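Local coordinates for OsmC family protein (Rhodothermus marinus, PDB 5CML) that hydrolyses carboxyl esters, probably through a serine nucleophile, as the esterase domain of a longer protein that also carries an OsmC domain, at residues F38-N43 with R164-K169; A32-C37 with V61-F66; R141-P146 with V159-R164. One frame throughout, in Å; residues are numbered along the deposited sequence.

Contact 1. Residues F38-N43 with R164-K169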
ATOM      1  N   PHE A  38      -1.042   8.765   0.601  1.00 24.92           N
ATOM      2  CA  PHE A  38      -0.685  10.023  -0.065  1.00 26.02           C
ATOM      3  C   PHE A  38      -1.731  11.102   0.172  1.00 29.32           C
ATOM      4  O   PHE A  38      -1.479  12.268  -0.076  1.00 29.76           O
ATOM      5  CB  PHE A  38      -0.486   9.816  -1.556  1.00 25.43           C
ATOM      6  CG  PHE A  38       0.718   9.017  -1.875  1.00 24.50           C
ATOM      7  CD1 PHE A  38       1.980   9.530  -1.631  1.00 25.73           C
ATOM      8  CD2 PHE A  38       0.605   7.746  -2.393  1.00 24.23           C
ATOM      9  CE1 PHE A  38       3.107   8.787  -1.915  1.00 26.68           C
ATOM     10  CE2 PHE A  38       1.730   6.993  -2.668  1.00 23.88           C
ATOM     11  CZ  PHE A  38       2.974   7.515  -2.437  1.00 25.65           C
ATOM     12  N   THR A  39      -2.889  10.707   0.684  1.00 29.55           N
ATOM     13  CA  THR A  39      -3.931  11.662   1.041  1.00 33.79           C
ATOM     14  C   THR A  39      -3.473  12.611   2.159  1.00 33.57           C
ATOM     15  O   THR A  39      -4.071  13.665   2.354  1.00 36.64           O
ATOM     16  CB  THR A  39      -5.208  10.922   1.453  1.00 37.69           C
ATOM     17  OG1 THR A  39      -5.394   9.806   0.575  1.00 39.73           O
ATOM     18  CG2 THR A  39      -6.406  11.820   1.347  1.00 39.30           C
ATOM     19  N   CYS A  40      -2.403  12.241   2.862  1.00 30.79           N
ATOM     20  CA  CYS A  40      -1.750  13.100   3.865  1.00 30.78           C
ATOM     21  C   CYS A  40      -1.122  14.355   3.266  1.00 31.19           C
ATOM     22  O   CYS A  40      -0.868  15.324   3.981  1.00 30.68           O
ATOM     23  CB  CYS A  40      -0.647  12.318   4.626  1.00 29.44           C
ATOM     24  SG  CYS A  40      -1.317  11.038   5.704  1.00 32.13           S
ATOM     25  N   SER A  41      -0.854  14.327   1.966  1.00 33.22           N
ATOM     26  CA  SER A  41      -0.256  15.473   1.273  1.00 37.20           C
ATOM     27  C   SER A  41      -1.267  16.561   0.942  1.00 40.46           C
ATOM     28  O   SER A  41      -2.461  16.394   1.144  1.00 41.16           O
ATOM     29  CB  SER A  41       0.411  15.028  -0.026  1.00 40.46           C
ATOM     30  OG  SER A  41       1.477  14.152   0.225  1.00 41.30           O
ATOM     31  N   LYS A  42      -0.769  17.668   0.402  1.00 44.33           N
ATOM     32  CA  LYS A  42      -1.621  18.782   0.000  1.00 48.63           C
ATOM     33  C   LYS A  42      -2.468  18.443  -1.228  1.00 47.77           C
ATOM     34  O   LYS A  42      -3.484  19.088  -1.488  1.00 50.07           O
ATOM     35  CB  LYS A  42      -0.763  20.016  -0.278  1.00 54.08           C
ATOM     36  CG  LYS A  42       0.192  19.861  -1.459  1.00 58.74           C
ATOM     37  CD  LYS A  42       1.361  20.847  -1.367  1.00 62.00           C
ATOM     38  CE  LYS A  42       2.388  20.394  -0.326  1.00 63.67           C
ATOM     39  NZ  LYS A  42       3.647  21.184  -0.383  1.00 64.40           N
ATOM     40  N   ASN A  43      -2.048  17.434  -1.983  1.00 44.32           N
ATOM     41  CA  ASN A  43      -2.786  17.006  -3.170  1.00 41.22           C
ATOM     42  C   ASN A  43      -2.562  15.520  -3.416  1.00 39.60           C
ATOM     43  O   ASN A  43      -1.797  14.876  -2.694  1.00 39.75           O
ATOM     44  CB  ASN A  43      -2.357  17.828  -4.392  1.00 41.45           C
ATOM     45  CG  ASN A  43      -0.885  17.669  -4.718  1.00 41.83           C
ATOM     46  OD1 ASN A  43      -0.374  16.555  -4.817  1.00 41.12           O
ATOM     47  ND2 ASN A  43      -0.193  18.791  -4.893  1.00 42.71           N
ATOM     48  N   ARG A 164      -1.101  15.875   6.731  1.00 28.19           N
ATOM     49  CA  ARG A 164      -2.386  15.910   7.417  1.00 28.97           C
ATOM     50  C   ARG A 164      -2.466  14.664   8.313  1.00 27.51           C
ATOM     51  O   ARG A 164      -2.294  13.549   7.826  1.00 26.60           O
ATOM     52  CB  ARG A 164      -3.540  15.928   6.420  1.00 34.43           C
ATOM     53  CG  ARG A 164      -3.637  17.186   5.561  1.00 43.58           C
ATOM     54  CD  ARG A 164      -4.352  16.902   4.233  1.00 51.18           C
ATOM     55  NE  ARG A 164      -5.659  16.274   4.430  1.00 58.72           N
ATOM     56  CZ  ARG A 164      -6.431  15.809   3.446  1.00 64.15           C
ATOM     57  NH1 ARG A 164      -6.034  15.884   2.180  1.00 65.52           N
ATOM     58  NH2 ARG A 164      -7.605  15.264   3.726  1.00 66.25           N
ATOM     59  N   PRO A 165      -2.707  14.845   9.622  1.00 28.29           N
ATOM     60  CA  PRO A 165      -2.809  13.654  10.465  1.00 28.39           C
ATOM     61  C   PRO A 165      -4.123  12.910  10.244  1.00 28.53           C
ATOM     62  O   PRO A 165      -5.064  13.480   9.682  1.00 29.72           O
ATOM     63  CB  PRO A 165      -2.725  14.222  11.891  1.00 29.77           C
ATOM     64  CG  PRO A 165      -3.202  15.619  11.774  1.00 30.77           C
ATOM     65  CD  PRO A 165      -2.809  16.088  10.406  1.00 29.95           C
ATOM     66  N   PHE A 166      -4.197  11.659  10.689  1.00 28.37           N
ATOM     67  CA  PHE A 166      -5.418  10.880  10.492  1.00 30.67           C
ATOM     68  C   PHE A 166      -5.610   9.840  11.581  1.00 34.14           C
ATOM     69  O   PHE A 166      -4.720   9.606  12.391  1.00 32.77           O
ATOM     70  CB  PHE A 166      -5.417  10.211   9.101  1.00 30.79           C
ATOM     71  CG  PHE A 166      -4.276   9.246   8.857  1.00 30.80           C
ATOM     72  CD1 PHE A 166      -3.069   9.699   8.355  1.00 29.22           C
ATOM     73  CD2 PHE A 166      -4.437   7.880   9.073  1.00 31.34           C
ATOM     74  CE1 PHE A 166      -2.030   8.821   8.096  1.00 27.18           C
ATOM     75  CE2 PHE A 166      -3.396   6.987   8.806  1.00 30.54           C
ATOM     76  CZ  PHE A 166      -2.193   7.462   8.329  1.00 29.41           C
ATOM     77  N   ARG A 167      -6.792   9.233  11.594  1.00 38.41           N
ATOM     78  CA  ARG A 167      -7.125   8.205  12.580  1.00 42.46           C
ATOM     79  C   ARG A 167      -7.075   6.819  11.975  1.00 45.17           C
ATOM     80  O   ARG A 167      -7.389   6.651  10.798  1.00 47.39           O
ATOM     81  CB  ARG A 167      -8.528   8.419  13.147  1.00 45.58           C
ATOM     82  CG  ARG A 167      -8.800   9.794  13.698  1.00 47.40           C
ATOM     83  CD  ARG A 167     -10.302  10.048  13.747  1.00 49.52           C
ATOM     84  NE  ARG A 167     -10.904   9.373  14.891  1.00 54.12           N
ATOM     85  CZ  ARG A 167     -10.786   9.797  16.145  1.00 56.70           C
ATOM     86  NH1 ARG A 167     -10.076  10.889  16.408  1.00 57.87           N
ATOM     87  NH2 ARG A 167     -11.363   9.126  17.136  1.00 57.43           N
ATOM     88  N   ILE A 168      -6.700   5.829  12.780  1.00 47.22           N
ATOM     89  CA  ILE A 168      -6.854   4.424  12.408  1.00 46.85           C
ATOM     90  C   ILE A 168      -7.261   3.601  13.636  1.00 47.09           C
ATOM     91  O   ILE A 168      -7.116   4.058  14.770  1.00 45.79           O
ATOM     92  CB  ILE A 168      -5.561   3.831  11.803  1.00 48.15           C
ATOM     93  CG1 ILE A 168      -4.414   3.890  12.814  1.00 47.79           C
ATOM     94  CG2 ILE A 168      -5.218   4.557  10.518  1.00 49.94           C
ATOM     95  CD1 ILE A 168      -3.228   3.013  12.412  1.00 49.81           C
ATOM     96  N   LYS A 169      -7.769   2.391  13.412  1.00 46.66           N
ATOM     97  CA  LYS A 169      -8.083   1.493  14.529  1.00 46.82           C
ATOM     98  C   LYS A 169      -6.828   1.028  15.299  1.00 44.58           C
ATOM     99  O   LYS A 169      -5.803   0.683  14.696  1.00 43.26           O
ATOM    100  CB  LYS A 169      -8.851   0.273  14.012  1.00 49.59           C
ATOM    101  CG  LYS A 169     -10.152   0.611  13.284  1.00 53.58           C
ATOM    102  CD  LYS A 169     -11.081   1.418  14.179  1.00 57.20           C
ATOM    103  CE  LYS A 169     -12.531   1.323  13.736  1.00 59.32           C
ATOM    104  NZ  LYS A 169     -13.449   2.003  14.707  1.00 60.80           N
TER

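Contact 2. Residues A32-C37 with V61-F66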
ATOM      1  N   ALA A  32      -4.293  -4.318  -9.734  1.00 20.78           N
ATOM      2  CA  ALA A  32      -3.455  -4.052  -8.572  1.00 19.17           C
ATOM      3  C   ALA A  32      -4.290  -3.369  -7.522  1.00 21.44           C
ATOM      4  O   ALA A  32      -5.085  -2.492  -7.842  1.00 24.59           O
ATOM      5  CB  ALA A  32      -2.259  -3.182  -8.941  1.00 20.93           C
ATOM      6  N   LEU A  33      -4.095  -3.750  -6.262  1.00 21.18           N
ATOM      7  CA  LEU A  33      -4.650  -3.029  -5.128  1.00 21.55           C
ATOM      8  C   LEU A  33      -3.536  -2.163  -4.596  1.00 20.48           C
ATOM      9  O   LEU A  33      -2.438  -2.661  -4.339  1.00 21.11           O
ATOM     10  CB  LEU A  33      -5.163  -3.979  -4.032  1.00 23.62           C
ATOM     11  CG  LEU A  33      -5.593  -3.310  -2.722  1.00 28.36           C
ATOM     12  CD1 LEU A  33      -6.774  -2.387  -2.996  1.00 31.83           C
ATOM     13  CD2 LEU A  33      -5.946  -4.336  -1.618  1.00 33.17           C
ATOM     14  N   PHE A  34      -3.812  -0.877  -4.461  1.00 20.32           N
ATOM     15  CA  PHE A  34      -2.804   0.101  -4.052  1.00 19.36           C
ATOM     16  C   PHE A  34      -3.296   0.811  -2.802  1.00 20.31           C
ATOM     17  O   PHE A  34      -4.092   1.752  -2.881  1.00 20.90           O
ATOM     18  CB  PHE A  34      -2.545   1.080  -5.205  1.00 19.16           C
ATOM     19  CG  PHE A  34      -1.422   2.066  -4.980  1.00 21.70           C
ATOM     20  CD1 PHE A  34      -0.575   1.997  -3.888  1.00 22.52           C
ATOM     21  CD2 PHE A  34      -1.221   3.079  -5.910  1.00 24.17           C
ATOM     22  CE1 PHE A  34       0.460   2.924  -3.724  1.00 24.26           C
ATOM     23  CE2 PHE A  34      -0.192   4.006  -5.762  1.00 26.09           C
ATOM     24  CZ  PHE A  34       0.652   3.925  -4.659  1.00 24.73           C
ATOM     25  N   ALA A  35      -2.816   0.344  -1.649  1.00 20.79           N
ATOM     26  CA  ALA A  35      -3.174   0.935  -0.359  1.00 20.12           C
ATOM     27  C   ALA A  35      -2.138   1.978  -0.003  1.00 21.16           C
ATOM     28  O   ALA A  35      -0.967   1.660   0.106  1.00 21.81           O
ATOM     29  CB  ALA A  35      -3.240  -0.109   0.695  1.00 21.69           C
ATOM     30  N   HIS A  36      -2.555   3.220   0.173  1.00 20.45           N
ATOM     31  CA  HIS A  36      -1.580   4.301   0.272  1.00 21.26           C
ATOM     32  C   HIS A  36      -1.981   5.372   1.271  1.00 21.26           C
ATOM     33  O   HIS A  36      -3.154   5.466   1.679  1.00 21.94           O
ATOM     34  CB  HIS A  36      -1.397   4.944  -1.099  1.00 22.42           C
ATOM     35  CG  HIS A  36      -2.590   5.721  -1.526  1.00 24.15           C
ATOM     36  ND1 HIS A  36      -2.762   7.049  -1.204  1.00 25.85           N
ATOM     37  CD2 HIS A  36      -3.708   5.345  -2.196  1.00 24.40           C
ATOM     38  CE1 HIS A  36      -3.928   7.460  -1.676  1.00 25.59           C
ATOM     39  NE2 HIS A  36      -4.520   6.445  -2.276  1.00 24.93           N
ATOM     40  N   CYS A  37      -1.010   6.217   1.618  1.00 22.01           N
ATOM     41  CA  CYS A  37      -1.239   7.307   2.560  1.00 22.21           C
ATOM     42  C   CYS A  37      -0.943   8.665   1.928  1.00 25.19           C
ATOM     43  O   CYS A  37      -0.637   9.619   2.634  1.00 25.28           O
ATOM     44  CB  CYS A  37      -0.381   7.108   3.812  1.00 24.11           C
ATOM     45  SG  CYS A  37      -0.818   5.566   4.719  1.00 24.90           S
ATOM     46  N   VAL A  61      -5.740  -0.320 -11.640  1.00 21.23           N
ATOM     47  CA  VAL A  61      -5.289  -0.012 -10.275  1.00 21.39           C
ATOM     48  C   VAL A  61      -6.459   0.445  -9.406  1.00 20.20           C
ATOM     49  O   VAL A  61      -7.133   1.434  -9.737  1.00 22.82           O
ATOM     50  CB  VAL A  61      -4.205   1.105 -10.269  1.00 22.37           C
ATOM     51  CG1 VAL A  61      -3.708   1.344  -8.858  1.00 22.50           C
ATOM     52  CG2 VAL A  61      -3.008   0.762 -11.161  1.00 23.81           C
ATOM     53  N   LEU A  62      -6.697  -0.272  -8.307  1.00 20.12           N
ATOM     54  CA  LEU A  62      -7.672   0.157  -7.308  1.00 19.84           C
ATOM     55  C   LEU A  62      -6.915   0.892  -6.203  1.00 21.84           C
ATOM     56  O   LEU A  62      -6.174   0.286  -5.417  1.00 22.89           O
ATOM     57  CB  LEU A  62      -8.455  -1.023  -6.733  1.00 20.74           C
ATOM     58  CG  LEU A  62      -9.582  -0.662  -5.753  1.00 23.05           C
ATOM     59  CD1 LEU A  62     -10.726   0.072  -6.473  1.00 25.26           C
ATOM     60  CD2 LEU A  62     -10.119  -1.895  -5.077  1.00 24.42           C
ATOM     61  N   ARG A  63      -7.118   2.198  -6.144  1.00 20.94           N
ATOM     62  CA  ARG A  63      -6.500   3.023  -5.123  1.00 23.39           C
ATOM     63  C   ARG A  63      -7.364   3.029  -3.893  1.00 22.85           C
ATOM     64  O   ARG A  63      -8.534   3.420  -3.937  1.00 24.60           O
ATOM     65  CB  ARG A  63      -6.311   4.442  -5.630  1.00 23.96           C
ATOM     66  CG  ARG A  63      -5.284   4.548  -6.711  1.00 26.65           C
ATOM     67  CD  ARG A  63      -5.091   5.965  -7.114  1.00 30.55           C
ATOM     68  NE  ARG A  63      -6.031   6.398  -8.147  1.00 32.86           N
ATOM     69  CZ  ARG A  63      -6.788   7.485  -8.068  1.00 33.71           C
ATOM     70  NH1 ARG A  63      -6.786   8.242  -6.966  1.00 33.66           N
ATOM     71  NH2 ARG A  63      -7.571   7.801  -9.094  1.00 34.55           N
ATOM     72  N   PHE A  64      -6.782   2.574  -2.793  1.00 22.61           N
ATOM     73  CA  PHE A  64      -7.487   2.517  -1.533  1.00 25.20           C
ATOM     74  C   PHE A  64      -6.807   3.458  -0.563  1.00 24.56           C
ATOM     75  O   PHE A  64      -5.628   3.296  -0.254  1.00 23.26           O
ATOM     76  CB  PHE A  64      -7.505   1.095  -0.993  1.00 28.98           C
ATOM     77  CG  PHE A  64      -8.197   0.969   0.317  1.00 34.96           C
ATOM     78  CD1 PHE A  64      -9.570   0.814   0.368  1.00 40.21           C
ATOM     79  CD2 PHE A  64      -7.481   1.028   1.502  1.00 39.14           C
ATOM     80  CE1 PHE A  64     -10.220   0.700   1.576  1.00 42.12           C
ATOM     81  CE2 PHE A  64      -8.130   0.914   2.721  1.00 41.76           C
ATOM     82  CZ  PHE A  64      -9.497   0.755   2.753  1.00 43.16           C
ATOM     83  N   ASP A  65      -7.557   4.453  -0.112  1.00 25.21           N
ATOM     84  CA  ASP A  65      -7.043   5.458   0.810  1.00 26.21           C
ATOM     85  C   ASP A  65      -6.981   4.912   2.229  1.00 25.05           C
ATOM     86  O   ASP A  65      -7.997   4.818   2.928  1.00 26.16           O
ATOM     87  CB  ASP A  65      -7.930   6.700   0.760  1.00 28.66           C
ATOM     88  CG  ASP A  65      -7.586   7.704   1.827  1.00 32.10           C
ATOM     89  OD1 ASP A  65      -6.421   7.731   2.287  1.00 31.90           O
ATOM     90  OD2 ASP A  65      -8.492   8.474   2.203  1.00 35.16           O
ATOM     91  N   PHE A  66      -5.769   4.581   2.654  1.00 23.60           N
ATOM     92  CA  PHE A  66      -5.560   3.926   3.937  1.00 26.93           C
ATOM     93  C   PHE A  66      -5.810   4.877   5.099  1.00 28.07           C
ATOM     94  O   PHE A  66      -6.037   4.445   6.226  1.00 29.84           O
ATOM     95  CB  PHE A  66      -4.131   3.367   3.981  1.00 30.38           C
ATOM     96  CG  PHE A  66      -3.876   2.444   5.122  1.00 35.76           C
ATOM     97  CD1 PHE A  66      -4.199   1.100   5.031  1.00 37.26           C
ATOM     98  CD2 PHE A  66      -3.324   2.922   6.295  1.00 39.26           C
ATOM     99  CE1 PHE A  66      -3.965   0.236   6.123  1.00 38.19           C
ATOM    100  CE2 PHE A  66      -3.083   2.069   7.369  1.00 40.35           C
ATOM    101  CZ  PHE A  66      -3.403   0.727   7.272  1.00 40.68           C
TER
HETATM  102  O   HOH W   1      -6.691   7.625  -4.052  1.00 30.51           O

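Contact 3. Residues R141-P146 with V159-R164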
ATOM      1  N   ARG A 141       5.030   2.711  16.027  1.00 24.71           N
ATOM      2  CA  ARG A 141       4.737   3.504  17.224  1.00 25.57           C
ATOM      3  C   ARG A 141       5.266   4.925  17.144  1.00 28.43           C
ATOM      4  O   ARG A 141       4.664   5.850  17.692  1.00 29.81           O
ATOM      5  CB  ARG A 141       5.291   2.826  18.476  1.00 26.64           C
ATOM      6  CG  ARG A 141       4.439   1.668  18.924  1.00 28.05           C
ATOM      7  CD  ARG A 141       4.780   1.225  20.332  1.00 29.55           C
ATOM      8  NE  ARG A 141       6.119   0.654  20.434  1.00 30.83           N
ATOM      9  CZ  ARG A 141       6.406  -0.625  20.208  1.00 30.38           C
ATOM     10  NH1 ARG A 141       5.445  -1.477  19.817  1.00 32.06           N
ATOM     11  NH2 ARG A 141       7.653  -1.048  20.352  1.00 29.34           N
ATOM     12  N   HIS A 142       6.387   5.101  16.457  1.00 29.82           N
ATOM     13  CA  HIS A 142       6.950   6.429  16.242  1.00 31.96           C
ATOM     14  C   HIS A 142       5.935   7.374  15.584  1.00 32.53           C
ATOM     15  O   HIS A 142       5.975   8.590  15.792  1.00 34.01           O
ATOM     16  CB  HIS A 142       8.208   6.316  15.384  1.00 35.84           C
ATOM     17  CG  HIS A 142       8.921   7.614  15.192  1.00 42.39           C
ATOM     18  ND1 HIS A 142       8.934   8.288  13.988  1.00 45.87           N
ATOM     19  CD2 HIS A 142       9.643   8.367  16.052  1.00 44.91           C
ATOM     20  CE1 HIS A 142       9.632   9.402  14.118  1.00 46.39           C
ATOM     21  NE2 HIS A 142      10.077   9.471  15.360  1.00 46.50           N
ATOM     22  N   LEU A 143       5.029   6.801  14.800  1.00 30.15           N
ATOM     23  CA  LEU A 143       4.068   7.558  13.987  1.00 31.05           C
ATOM     24  C   LEU A 143       2.704   7.789  14.642  1.00 35.48           C
ATOM     25  O   LEU A 143       1.913   8.596  14.146  1.00 36.52           O
ATOM     26  CB  LEU A 143       3.824   6.828  12.667  1.00 30.62           C
ATOM     27  CG  LEU A 143       5.045   6.377  11.874  1.00 30.72           C
ATOM     28  CD1 LEU A 143       4.608   5.521  10.688  1.00 32.39           C
ATOM     29  CD2 LEU A 143       5.885   7.558  11.402  1.00 31.95           C
ATOM     30  N   LEU A 144       2.427   7.076  15.732  1.00 37.58           N
ATOM     31  CA  LEU A 144       1.061   6.915  16.245  1.00 42.33           C
ATOM     32  C   LEU A 144       0.935   7.275  17.702  1.00 44.16           C
ATOM     33  O   LEU A 144       1.880   7.094  18.461  1.00 46.32           O
ATOM     34  CB  LEU A 144       0.594   5.461  16.096  1.00 44.85           C
ATOM     35  CG  LEU A 144      -0.079   5.028  14.797  1.00 48.18           C
ATOM     36  CD1 LEU A 144       0.769   5.342  13.580  1.00 50.83           C
ATOM     37  CD2 LEU A 144      -0.353   3.539  14.869  1.00 49.74           C
ATOM     38  N   ARG A 145      -0.251   7.748  18.092  1.00 45.06           N
ATOM     39  CA  ARG A 145      -0.607   7.894  19.504  1.00 49.50           C
ATOM     40  C   ARG A 145      -2.105   7.559  19.700  1.00 50.26           C
ATOM     41  O   ARG A 145      -2.906   7.712  18.782  1.00 50.76           O
ATOM     42  CB  ARG A 145      -0.274   9.312  20.010  1.00 54.55           C
ATOM     43  CG  ARG A 145      -0.225  10.433  18.956  1.00 59.75           C
ATOM     44  CD  ARG A 145       1.145  10.549  18.236  1.00 61.18           C
ATOM     45  NE  ARG A 145       1.343  11.810  17.500  1.00 63.66           N
ATOM     46  CZ  ARG A 145       2.409  12.062  16.737  1.00 66.69           C
ATOM     47  NH1 ARG A 145       3.359  11.139  16.605  1.00 68.47           N
ATOM     48  NH2 ARG A 145       2.541  13.225  16.091  1.00 66.77           N
ATOM     49  N   PRO A 146      -2.491   7.060  20.884  1.00 52.24           N
ATOM     50  CA  PRO A 146      -3.926   6.792  21.080  1.00 53.45           C
ATOM     51  C   PRO A 146      -4.801   8.035  20.873  1.00 54.98           C
ATOM     52  O   PRO A 146      -4.442   9.136  21.299  1.00 54.72           O
ATOM     53  CB  PRO A 146      -3.996   6.304  22.530  1.00 53.73           C
ATOM     54  CG  PRO A 146      -2.655   5.684  22.771  1.00 52.70           C
ATOM     55  CD  PRO A 146      -1.674   6.531  21.991  1.00 51.72           C
ATOM     56  N   VAL A 159      -2.389   9.198  13.640  1.00 30.73           N
ATOM     57  CA  VAL A 159      -1.168   8.956  12.887  1.00 28.67           C
ATOM     58  C   VAL A 159      -0.630  10.273  12.340  1.00 28.08           C
ATOM     59  O   VAL A 159      -1.390  11.100  11.838  1.00 28.21           O
ATOM     60  CB  VAL A 159      -1.406   7.996  11.695  1.00 29.91           C
ATOM     61  CG1 VAL A 159      -0.096   7.669  10.980  1.00 29.45           C
ATOM     62  CG2 VAL A 159      -2.095   6.720  12.149  1.00 30.12           C
ATOM     63  N   ASP A 160       0.687  10.437  12.407  1.00 28.36           N
ATOM     64  CA  ASP A 160       1.370  11.606  11.870  1.00 28.00           C
ATOM     65  C   ASP A 160       2.472  11.143  10.914  1.00 27.58           C
ATOM     66  O   ASP A 160       3.434  10.497  11.336  1.00 28.90           O
ATOM     67  CB  ASP A 160       1.933  12.436  13.027  1.00 30.24           C
ATOM     68  CG  ASP A 160       2.711  13.666  12.574  1.00 32.47           C
ATOM     69  OD1 ASP A 160       2.687  14.045  11.378  1.00 33.28           O
ATOM     70  OD2 ASP A 160       3.345  14.273  13.457  1.00 35.35           O
ATOM     71  N   LEU A 161       2.282  11.409   9.620  1.00 25.15           N
ATOM     72  CA  LEU A 161       3.282  11.102   8.592  1.00 25.33           C
ATOM     73  C   LEU A 161       3.904  12.382   8.033  1.00 27.08           C
ATOM     74  O   LEU A 161       4.486  12.384   6.942  1.00 28.83           O
ATOM     75  CB  LEU A 161       2.660  10.306   7.456  1.00 25.02           C
ATOM     76  CG  LEU A 161       1.930   9.020   7.823  1.00 26.14           C
ATOM     77  CD1 LEU A 161       1.420   8.442   6.532  1.00 27.23           C
ATOM     78  CD2 LEU A 161       2.864   8.061   8.545  1.00 26.16           C
ATOM     79  N   GLY A 162       3.765  13.471   8.779  1.00 28.78           N
ATOM     80  CA  GLY A 162       4.389  14.733   8.409  1.00 31.62           C
ATOM     81  C   GLY A 162       3.516  15.614   7.540  1.00 34.43           C
ATOM     82  O   GLY A 162       3.954  16.681   7.101  1.00 38.49           O
ATOM     83  N   GLY A 163       2.289  15.165   7.278  1.00 34.35           N
ATOM     84  CA  GLY A 163       1.314  15.966   6.560  1.00 32.36           C
ATOM     85  C   GLY A 163       0.038  16.086   7.379  1.00 31.69           C
ATOM     86  O   GLY A 163       0.083  16.357   8.580  1.00 31.87           O
ATOM     87  N   ARG A 164      -1.101  15.875   6.731  1.00 28.19           N
ATOM     88  CA  ARG A 164      -2.386  15.910   7.417  1.00 28.97           C
ATOM     89  C   ARG A 164      -2.466  14.664   8.313  1.00 27.51           C
ATOM     90  O   ARG A 164      -2.294  13.549   7.826  1.00 26.60           O
ATOM     91  CB  ARG A 164      -3.540  15.928   6.420  1.00 34.43           C
ATOM     92  CG  ARG A 164      -3.637  17.186   5.561  1.00 43.58           C
ATOM     93  CD  ARG A 164      -4.352  16.902   4.233  1.00 51.18           C
ATOM     94  NE  ARG A 164      -5.659  16.274   4.430  1.00 58.72           N
ATOM     95  CZ  ARG A 164      -6.431  15.809   3.446  1.00 64.15           C
ATOM     96  NH1 ARG A 164      -6.034  15.884   2.180  1.00 65.52           N
ATOM     97  NH2 ARG A 164      -7.605  15.264   3.726  1.00 66.25           N
TER

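Contact 1. Residues F38-N43 with R164-K169
Arg164 lays its side chain across the backbone of the short 3-10 turn 38-40, one face of the guanidinium turned to the carbonyl of Thr39. NH1 comes within 3.0 Å of Thr39 O, yet the angle is too poor for a hydrogen bond, so the approach is probably no more than a charge-dipole attraction. A bend at chi3 (54°) brings the group there, and Ser41 O lies at its edge, near the plane, 3.8 Å from NH1. Arginine suits the place because its long aliphatic part can pass Cys40 O while the charged end lies among the carbonyl oxygens of Thr39 and Ser41, on either side of Cys40 in the sequence. The backbone fixes the register: Arg164 N donates to Cys40 O at 2.8 Å, almost straight at 175° and on a lone pair of the carbonyl. Although the CB of Cys40 points away from 164-169 overall, its sulfur, anti to the carbonyl carbon, reaches Phe166, with SG 3.3 Å from CE1. It meets the ring obliquely, 4.4 Å from SG to the ring centroid, a sulfur-aromatic contact that a small, polarisable thiol can make in a buried corner. Phe166 also packs on Val159 and Thr67. The turn follows strand 30-36, where alpha/beta hydrolases commonly form part of the oxyanion hole, and 164-169 belongs to an excursion after strand 127-131, the usual place for their cap segments.

Contact 2. Residues A32-C37 with V61-F66
Leu33 and Leu62 lie side by side and point the same way, both with CG anti to the backbone N, so that Leu33 CD1 stands 4.0 Å from Leu62 CD2. Phe64 shares their face of the sheet, its CB 4.1 Å from Leu33 CD1 and its ring carried away from strand 30-36 toward Leu88 of helix 85-98. On the reverse face Phe34 receives Val61, whose CG1 comes near the plane of the ring at its edge and 3.8 Å from Phe34 CB. These branched and aromatic groups suit a strand pair with a helix on each face: the strands are parallel neighbours in the beta-alpha-beta unit 30-36, 45-56, 59-65 of the alpha/beta-hydrolase sheet. Five backbone hydrogen bonds join them, beginning with Leu62 N to Ala32 O and ending with Phe66 N to His36 O at 2.9 Å; the straightest, Phe64 N to Phe34 O (178°), comes from above the carbonyl plane. His36 takes the crowded position between backbone N and carbonyl carbon (chi1 70°), which swings its ring toward the neighbouring strand, CD2 3.4 Å from Phe64 O. Its NE2 is linked to Arg63 NH1 by one water, 3.0 Å from NE2, which accepts from the arginine, while ND1 is hydrogen-bonded to Phe38 N. An alanine here would remove both ring nitrogens, and with them the bond to Phe38 N and the histidine's hold on the water, and would probably leave the following turn less firmly held. Arg63 turns its tip away from strand 30-36 and forms a salt bridge with Asp21 through NE, whereas Cys37 SG meets the Phe66 ring obliquely, 4.0 Å from CD2.

Contact 3. Residues R141-P146 with V159-R164
The two segments run antiparallel where they meet, but only briefly: Leu144 and Val159 form a non-hydrogen-bonded pair with their CA atoms 4.5 Å apart. Just before it, residues 141-144 make a type I turn, which leaves Leu143 O aimed at the other segment. Asp160 N donates to this oxygen at 2.8 Å, nearly along the C=O axis, and Val159 CA adds a CA-H...O contact to it, so one carbonyl is gripped twice.

Leu144 and Val159 lie side by side and point the same way. Leu144 CD1 lodges against both methyls of the valine, and its 3.5 Å to Val159 CG2 is tighter than usual van der Waals contact. Leu143 instead crosses Leu161 obliquely, CD1 to CD2 at 3.8 Å; leucines suit these places because branched ends fill the buried side. The more exposed side is polar. Arg145 NH2 and Asp160 OD2 form a salt bridge at 2.9 Å, but the hydrogen bond within it is weak, bent to 126°; the guanidinium and carboxylate planes stand 89° apart, and Asp160 CB lies over one face of the guanidinium. The other carboxylate oxygen, OD1, accepts from Gly162 N at 2.9 Å, making an Asx turn that steadies the loop beyond. At Gly162 phi is 90°, and a side chain there would jam against the preceding carbonyl, so glycine fits.

Strand 144-146 is an outer strand of a small three-stranded antiparallel sheet, with 156-159 in the middle and 166-169 beyond. Leu144 and Val159 rest on Ile168 of that far strand and on Leu110 of helix 110-118, which Leu143 also touches, while Leu161 reaches Phe166, Cys37 and Ser109, the probable nucleophile.

Along the chain, contact 2 closes before contact 3 opens, while contact 1 spans from the loop just after strand 30-36 to residues just past contact 3, with which it shares Arg164. Contact 2 lies in the main eight-stranded sheet, its centre about 13 Å from that of contact 1 and 19 Å from that of contact 3. Contacts 1 and 3 are closer, about 9 Å between centres, and both reach the small antiparallel sheet, where Phe166 meets Val159. Thr39 with Asp65, and Cys37 with Leu161, tie contact 2 to the others. Contact 2 belongs to the hydrolase core and contact 3 to the caplike excursion; contact 1 joins the two, close to the probable Ser109-His229-Asp200 triad.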